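Local coordinates for protein Ser-thr phosphatase MSPP (Mycobacterium smegmatis, PDB 2JFR) that probably removes phosphate from phosphoserine and phosphothreonine in proteins as a metal-dependent PPM-family phosphatase, with magnesium and manganese ions bound at its active site, at residues D128-A133 and L156-G161; A69-N74 and P164-D169. All blocks are in the same frame, centred on the assembly; numbering follows the deposited sequence. Where two conformers were deposited one is given.

Contact 1 (D128-A133 and L156-G161)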
ATOM      1  N   ASP A 128       5.835  -2.573   8.446  1.00 16.20           N
ATOM      2  CA  ASP A 128       6.158  -4.017   8.463  0.73 17.31           C
ATOM      3  C   ASP A 128       5.218  -4.773   7.556  1.00 15.27           C
ATOM      4  O   ASP A 128       4.036  -4.389   7.403  1.00 17.81           O
ATOM      5  CB  ASP A 128       6.006  -4.586   9.872  0.73 24.98           C
ATOM      6  CG  ASP A 128       6.686  -4.017  11.017  0.73 27.11           C
ATOM      7  OD1 ASP A 128       7.750  -3.365  11.077  0.73 27.32           O
ATOM      8  OD2 ASP A 128       6.133  -4.178  12.167  0.73 28.45           O
ATOM      9  N   ASP A 129       5.755  -5.770   6.921  1.00 15.14           N
ATOM     10  CA  ASP A 129       4.964  -6.662   6.056  1.00 14.66           C
ATOM     11  C   ASP A 129       4.427  -7.816   6.899  1.00 14.61           C
ATOM     12  O   ASP A 129       5.175  -8.519   7.601  1.00 16.01           O
ATOM     13  CB  ASP A 129       5.826  -7.247   4.942  1.00 16.03           C
ATOM     14  CG  ASP A 129       6.121  -6.294   3.833  1.00 17.64           C
ATOM     15  OD1 ASP A 129       5.491  -5.294   3.690  1.00 20.41           O
ATOM     16  OD2 ASP A 129       6.940  -6.738   3.012  1.00 27.77           O
ATOM     17  N   HIS A 130       3.130  -8.019   6.846  1.00 14.27           N
ATOM     18  CA  HIS A 130       2.472  -9.114   7.541  1.00 14.51           C
ATOM     19  C   HIS A 130       2.438 -10.314   6.598  1.00 14.29           C
ATOM     20  O   HIS A 130       1.447 -10.647   5.973  1.00 15.08           O
ATOM     21  CB  HIS A 130       1.078  -8.695   7.962  1.00 15.11           C
ATOM     22  CG  HIS A 130       1.038  -7.419   8.701  1.00 15.18           C
ATOM     23  ND1 HIS A 130       0.142  -6.446   8.405  1.00 15.39           N
ATOM     24  CD2 HIS A 130       1.887  -6.937   9.626  1.00 17.13           C
ATOM     25  CE1 HIS A 130       0.431  -5.409   9.160  1.00 16.08           C
ATOM     26  NE2 HIS A 130       1.462  -5.671   9.949  1.00 17.10           N
ATOM     27  N   SER A 131       3.600 -10.918   6.491  1.00 15.49           N
ATOM     28  CA  SER A 131       3.819 -12.112   5.676  1.00 15.59           C
ATOM     29  C   SER A 131       4.799 -12.974   6.426  1.00 15.28           C
ATOM     30  O   SER A 131       5.476 -12.522   7.325  1.00 15.75           O
ATOM     31  CB  SER A 131       4.352 -11.769   4.302  1.00 16.88           C
ATOM     32  OG  SER A 131       5.660 -11.255   4.407  1.00 17.79           O
ATOM     33  N   VAL A 132       4.973 -14.218   5.986  1.00 16.13           N
ATOM     34  CA  VAL A 132       5.925 -15.068   6.671  1.00 16.13           C
ATOM     35  C   VAL A 132       7.310 -14.443   6.665  1.00 16.40           C
ATOM     36  O   VAL A 132       8.028 -14.373   7.648  1.00 18.07           O
ATOM     37  CB  VAL A 132       5.972 -16.469   6.035  1.00 17.97           C
ATOM     38  CG1 VAL A 132       7.085 -17.319   6.654  1.00 20.09           C
ATOM     39  CG2 VAL A 132       4.597 -17.131   6.224  1.00 19.41           C
ATOM     40  N   ALA A 133       7.735 -13.917   5.502  1.00 17.03           N
ATOM     41  CA  ALA A 133       9.013 -13.242   5.374  1.00 17.79           C
ATOM     42  C   ALA A 133       9.074 -11.968   6.155  1.00 17.25           C
ATOM     43  O   ALA A 133      10.057 -11.657   6.833  1.00 18.72           O
ATOM     44  CB  ALA A 133       9.290 -13.001   3.881  1.00 19.81           C
ATOM     45  N   LEU A 156       0.583 -14.358   3.395  1.00 15.50           N
ATOM     46  CA  LEU A 156       0.206 -13.314   4.316  1.00 14.74           C
ATOM     47  C   LEU A 156      -0.100 -13.854   5.689  1.00 14.60           C
ATOM     48  O   LEU A 156      -0.682 -14.927   5.841  1.00 15.83           O
ATOM     49  CB  LEU A 156      -1.018 -12.576   3.811  1.00 15.06           C
ATOM     50  CG  LEU A 156      -0.829 -11.797   2.489  1.00 15.84           C
ATOM     51  CD1 LEU A 156      -2.136 -11.261   2.028  1.00 18.80           C
ATOM     52  CD2 LEU A 156       0.202 -10.680   2.654  1.00 19.53           C
ATOM     53  N   THR A 157       0.190 -13.068   6.723  1.00 14.84           N
ATOM     54  CA  THR A 157      -0.184 -13.378   8.081  1.00 15.17           C
ATOM     55  C   THR A 157      -1.321 -12.516   8.586  1.00 15.19           C
ATOM     56  O   THR A 157      -1.918 -12.842   9.616  1.00 17.57           O
ATOM     57  CB  THR A 157       1.008 -13.265   9.030  1.00 15.43           C
ATOM     58  OG1 THR A 157       1.514 -11.935   8.908  1.00 16.41           O
ATOM     59  CG2 THR A 157       2.052 -14.306   8.719  1.00 17.17           C
ATOM     60  N   ARG A 158      -1.680 -11.433   7.875  1.00 14.83           N
ATOM     61  CA  ARG A 158      -2.815 -10.618   8.190  0.69 14.97           C
ATOM     62  C   ARG A 158      -3.384 -10.131   6.857  1.00 14.85           C
ATOM     63  O   ARG A 158      -2.628  -9.862   5.937  1.00 15.73           O
ATOM     64  CB  ARG A 158      -2.555  -9.383   9.037  0.69 15.78           C
ATOM     65  CG  ARG A 158      -1.816  -9.589  10.326  0.69 17.03           C
ATOM     66  CD  ARG A 158      -1.725  -8.313  11.146  0.69 20.16           C
ATOM     67  NE  ARG A 158      -0.558  -8.137  11.914  0.69 22.64           N
ATOM     68  CZ  ARG A 158      -0.095  -7.038  12.486  0.69 22.83           C
ATOM     69  NH1 ARG A 158      -0.862  -5.942  12.430  0.69 24.87           N
ATOM     70  NH2 ARG A 158       1.062  -7.053  13.130  0.69 28.99           N
ATOM     71  N   ALA A 159      -4.708 -10.043   6.794  1.00 14.84           N
ATOM     72  CA  ALA A 159      -5.379  -9.591   5.585  1.00 15.22           C
ATOM     73  C   ALA A 159      -6.717  -9.058   5.947  1.00 14.80           C
ATOM     74  O   ALA A 159      -7.317  -9.443   6.957  1.00 16.32           O
ATOM     75  CB  ALA A 159      -5.498 -10.709   4.575  1.00 16.70           C
ATOM     76  N   LEU A 160      -7.238  -8.185   5.098  1.00 14.88           N
ATOM     77  CA  LEU A 160      -8.548  -7.625   5.219  1.00 15.33           C
ATOM     78  C   LEU A 160      -9.549  -8.447   4.451  1.00 15.37           C
ATOM     79  O   LEU A 160      -9.320  -8.903   3.338  1.00 15.84           O
ATOM     80  CB  LEU A 160      -8.459  -6.168   4.759  1.00 16.32           C
ATOM     81  CG  LEU A 160      -9.692  -5.310   4.954  1.00 15.84           C
ATOM     82  CD1 LEU A 160      -9.355  -3.864   5.202  1.00 18.74           C
ATOM     83  CD2 LEU A 160     -10.640  -5.450   3.753  1.00 17.43           C
ATOM     84  N   GLY A 161     -10.718  -8.625   5.083  1.00 15.86           N
ATOM     85  CA  GLY A 161     -11.821  -9.258   4.450  1.00 17.04           C
ATOM     86  C   GLY A 161     -11.953 -10.751   4.634  1.00 16.82           C
ATOM     87  O   GLY A 161     -12.863 -11.348   4.067  1.00 18.75           O
TER
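Leu156 meets His130 through backbone and side chain alike: its CA makes a CA-H...O contact of 3.4 Å to His130 O, and CD2 lies 3.5 Å from the same oxygen. Its side chain touches Asp112, which binds magnesium in another structure of this protein but not here, and comes within about 5 Å of a bound magnesium ion. Thr157 N follows with a nearly straight hydrogen bond to His130 O (2.8 Å, 170° at the hydrogen), the donor standing above the carbonyl plane. With the backbone bond between Val132 and Leu155, it frames a single beta bridge of Ser131 with Leu156, joining the loop beside the PP2C metal centre to helix 132-138, whose N-cap is Ser131. Thr157 OG1, between its own N and carbonyl carbon (chi1 57°), faces the His130 backbone and is hydrogen-bonded to Glu135. Arg158 then folds over the imidazole. Its CD makes a CH-pi contact over the ring face, 3.9 Å from the His130 centroid, and the guanidinium lies flat beyond it, planes 13° apart, Arg158 CZ 3.3 Å from His130 NE2. Both groups share Asp169, through a salt bridge from Arg158 NH1 and a hydrogen bond from His130 NE2; ND1 bonds Gly111 N.

Contact 2 (A69-N74 and P164-D169)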
ATOM      1  N   ALA A  69     -13.121   3.280   9.488  1.00 16.21           N
ATOM      2  CA  ALA A  69     -13.351   3.002   8.064  1.00 16.16           C
ATOM      3  C   ALA A  69     -12.637   1.739   7.645  1.00 15.87           C
ATOM      4  O   ALA A  69     -13.161   0.969   6.838  1.00 16.57           O
ATOM      5  CB  ALA A  69     -12.898   4.186   7.244  1.00 16.75           C
ATOM      6  N   VAL A  70     -11.447   1.492   8.201  1.00 16.13           N
ATOM      7  CA  VAL A  70     -10.744   0.253   7.911  1.00 15.99           C
ATOM      8  C   VAL A  70     -11.517  -0.938   8.489  1.00 16.65           C
ATOM      9  O   VAL A  70     -11.637  -1.968   7.834  1.00 17.06           O
ATOM     10  CB  VAL A  70      -9.310   0.334   8.445  1.00 17.67           C
ATOM     11  CG1 VAL A  70      -8.600  -1.037   8.362  1.00 19.33           C
ATOM     12  CG2 VAL A  70      -8.516   1.400   7.659  1.00 18.34           C
ATOM     13  N   GLN A  71     -12.051  -0.813   9.706  1.00 16.80           N
ATOM     14  CA  GLN A  71     -12.855  -1.839  10.278  1.00 17.48           C
ATOM     15  C   GLN A  71     -14.081  -2.098   9.427  1.00 16.98           C
ATOM     16  O   GLN A  71     -14.452  -3.258   9.192  1.00 18.14           O
ATOM     17  CB  GLN A  71     -13.322  -1.468  11.678  1.00 20.38           C
ATOM     18  CG  GLN A  71     -12.231  -1.372  12.736  1.00 24.83           C
ATOM     19  CD  GLN A  71     -11.655  -2.738  13.023  1.00 28.24           C
ATOM     20  OE1 GLN A  71     -12.313  -3.750  13.192  1.00 37.36           O
ATOM     21  NE2 GLN A  71     -10.359  -2.798  13.077  1.00 26.63           N
ATOM     22  N   GLN A  72     -14.746  -1.059   8.947  1.00 17.00           N
ATOM     23  CA  GLN A  72     -15.917  -1.243   8.132  0.76 17.60           C
ATOM     24  C   GLN A  72     -15.563  -1.878   6.797  1.00 16.78           C
ATOM     25  O   GLN A  72     -16.328  -2.704   6.291  1.00 17.93           O
ATOM     26  CB  GLN A  72     -16.592   0.108   7.951  0.76 20.57           C
ATOM     27  CG  GLN A  72     -17.313   0.553   9.232  0.76 23.03           C
ATOM     28  CD  GLN A  72     -18.221  -0.558   9.852  0.76 30.65           C
ATOM     29  OE1 GLN A  72     -19.083  -1.142   9.210  0.76 32.85           O
ATOM     30  NE2 GLN A  72     -17.957  -0.976  11.121  0.76 51.52           N
ATOM     31  N   ALA A  73     -14.433  -1.525   6.226  1.00 16.29           N
ATOM     32  CA  ALA A  73     -13.976  -2.143   4.991  1.00 16.11           C
ATOM     33  C   ALA A  73     -13.779  -3.648   5.198  1.00 15.75           C
ATOM     34  O   ALA A  73     -14.196  -4.465   4.385  1.00 16.52           O
ATOM     35  CB  ALA A  73     -12.701  -1.493   4.481  1.00 16.71           C
ATOM     36  N   ASN A  74     -13.126  -4.010   6.315  1.00 15.41           N
ATOM     37  CA  ASN A  74     -12.952  -5.426   6.634  1.00 15.62           C
ATOM     38  C   ASN A  74     -14.294  -6.151   6.695  1.00 15.97           C
ATOM     39  O   ASN A  74     -14.447  -7.218   6.117  1.00 16.74           O
ATOM     40  CB  ASN A  74     -12.202  -5.545   7.963  1.00 15.52           C
ATOM     41  CG  ASN A  74     -12.007  -6.980   8.310  1.00 16.15           C
ATOM     42  OD1 ASN A  74     -11.281  -7.687   7.629  1.00 16.43           O
ATOM     43  ND2 ASN A  74     -12.694  -7.437   9.354  1.00 17.33           N
ATOM     44  N   PRO A 164     -14.050 -11.500  10.653  1.00 20.97           N
ATOM     45  CA  PRO A 164     -14.739 -10.347  11.207  1.00 22.52           C
ATOM     46  C   PRO A 164     -13.850  -9.418  12.020  1.00 23.19           C
ATOM     47  O   PRO A 164     -14.282  -8.267  12.284  1.00 27.58           O
ATOM     48  CB  PRO A 164     -15.875 -10.923  12.060  1.00 27.81           C
ATOM     49  CG  PRO A 164     -15.263 -12.189  12.498  1.00 30.76           C
ATOM     50  CD  PRO A 164     -14.528 -12.770  11.306  1.00 24.42           C
ATOM     51  N   HIS A 165     -12.682  -9.825  12.414  1.00 22.19           N
ATOM     52  CA  HIS A 165     -11.804  -8.949  13.157  0.57 23.77           C
ATOM     53  C   HIS A 165     -10.423  -8.849  12.518  1.00 22.12           C
ATOM     54  O   HIS A 165      -9.790  -9.791  12.020  1.00 26.68           O
ATOM     55  CB  HIS A 165     -11.696  -9.532  14.561  0.57 27.33           C
ATOM     56  CG  HIS A 165     -13.035  -9.645  15.215  0.57 32.86           C
ATOM     57  ND1 HIS A 165     -13.701 -10.820  15.341  0.57 37.18           N
ATOM     58  CD2 HIS A 165     -13.838  -8.707  15.777  0.57 38.75           C
ATOM     59  CE1 HIS A 165     -14.860 -10.655  15.946  0.57 39.92           C
ATOM     60  NE2 HIS A 165     -14.943  -9.372  16.224  0.57 43.80           N
ATOM     61  N   ILE A 166      -9.965  -7.576  12.579  1.00 21.43           N
ATOM     62  CA  ILE A 166      -8.595  -7.323  12.148  0.59 19.74           C
ATOM     63  C   ILE A 166      -7.972  -6.315  13.092  1.00 23.77           C
ATOM     64  O   ILE A 166      -8.645  -5.472  13.728  1.00 28.00           O
ATOM     65  CB  ILE A 166      -8.380  -6.700  10.754  0.59 18.09           C
ATOM     66  CG1 ILE A 166      -9.286  -5.484  10.568  0.59 18.50           C
ATOM     67  CG2 ILE A 166      -8.671  -7.704   9.687  0.59 17.78           C
ATOM     68  CD1 ILE A 166      -8.944  -4.662   9.376  0.59 23.17           C
ATOM     69  N   GLY A 167      -6.617  -6.470  13.131  1.00 24.45           N
ATOM     70  CA  GLY A 167      -5.802  -5.583  13.910  1.00 29.51           C
ATOM     71  C   GLY A 167      -4.705  -4.976  12.995  1.00 25.72           C
ATOM     72  O   GLY A 167      -3.605  -5.480  12.984  1.00 25.12           O
ATOM     73  N   PRO A 168      -5.053  -3.892  12.315  1.00 22.58           N
ATOM     74  CA  PRO A 168      -4.046  -3.268  11.480  1.00 19.31           C
ATOM     75  C   PRO A 168      -2.973  -2.606  12.357  1.00 17.42           C
ATOM     76  O   PRO A 168      -3.201  -2.222  13.488  1.00 19.53           O
ATOM     77  CB  PRO A 168      -4.816  -2.185  10.703  1.00 20.47           C
ATOM     78  CG  PRO A 168      -5.907  -1.780  11.595  1.00 24.67           C
ATOM     79  CD  PRO A 168      -6.330  -3.103  12.247  1.00 25.94           C
ATOM     80  N   ASP A 169      -1.795  -2.438  11.776  1.00 15.82           N
ATOM     81  CA  ASP A 169      -0.809  -1.552  12.370  1.00 15.45           C
ATOM     82  C   ASP A 169      -1.253  -0.105  12.120  1.00 15.04           C
ATOM     83  O   ASP A 169      -1.831   0.196  11.066  1.00 15.94           O
ATOM     84  CB  ASP A 169       0.546  -1.781  11.770  1.00 15.89           C
ATOM     85  CG  ASP A 169       1.242  -3.064  12.193  1.00 16.79           C
ATOM     86  OD1 ASP A 169       0.768  -3.718  13.170  1.00 22.28           O
ATOM     87  OD2 ASP A 169       2.222  -3.452  11.538  1.00 17.96           O
TER
HETATM   88  O   HOH W   1     -13.868  -5.464  11.093  1.00 24.67           O
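Ile166 lies over one face of the Asn74 carboxamide, its CG1 above CG and its CG2 3.3 Å from Asn74 OD1. Gln71 instead uses its amide plane: NE2 donates a hydrogen bond to Ile166 O within it (3.2 Å, 172° at the hydrogen), while standing above the carbonyl plane of the acceptor. The bend at chi2 (-68°) of Gln71 sets CD on the loop's side, and NE2 also lies 3.8 Å from Ile166 CG1. Here one side of helix 63-81 meets an irregular, extended run that leads into edge strand 169-172 of a PP2C beta-sandwich sheet, away from the metal sites. Ile166 supplies most of the aliphatic contact: CG1 takes the crowded position (chi1 49°), and CD1 reaches Asn74 CB at 3.7 Å and Val70 CG1 at 3.8 Å. Val70 crosses it at about a right angle and also borders the Pro168 ring, Val70 CG1 to Pro168 CG 4.3 Å; Val108 of strand 106-110 touches both. Asn74 ND2 donates to a water at 2.9 Å, which also lies within hydrogen-bonding distance of Gln71 O and Pro164 O. Beyond the two segments, Asn74 OD1 accepts from Gly161 N and ND2 donates to Gly163 O.

Both contacts are partly buried and use the same long connection between helix 144-147 and strand 169-172, contact 1 its middle and contact 2 its end. Their centres are about 13 Å apart, and they share residues directly: Asp169 of contact 2 serves the polar groups of contact 1, and Gly161 of contact 1 serves Asn74 of contact 2. Contact 1, beside the metal centre, depends on a backbone bridge and a cationic stack that is probably stabilised by the carboxylate of Asp169. Contact 2, on the helix-covered flank of the sheet, combines aliphatic packing with neutral amide and water bonds. Buried residues are His130 and Ser131 in contact 1, Val70 and Asn74 in contact 2, while Thr157 and Pro164 lie at the surface.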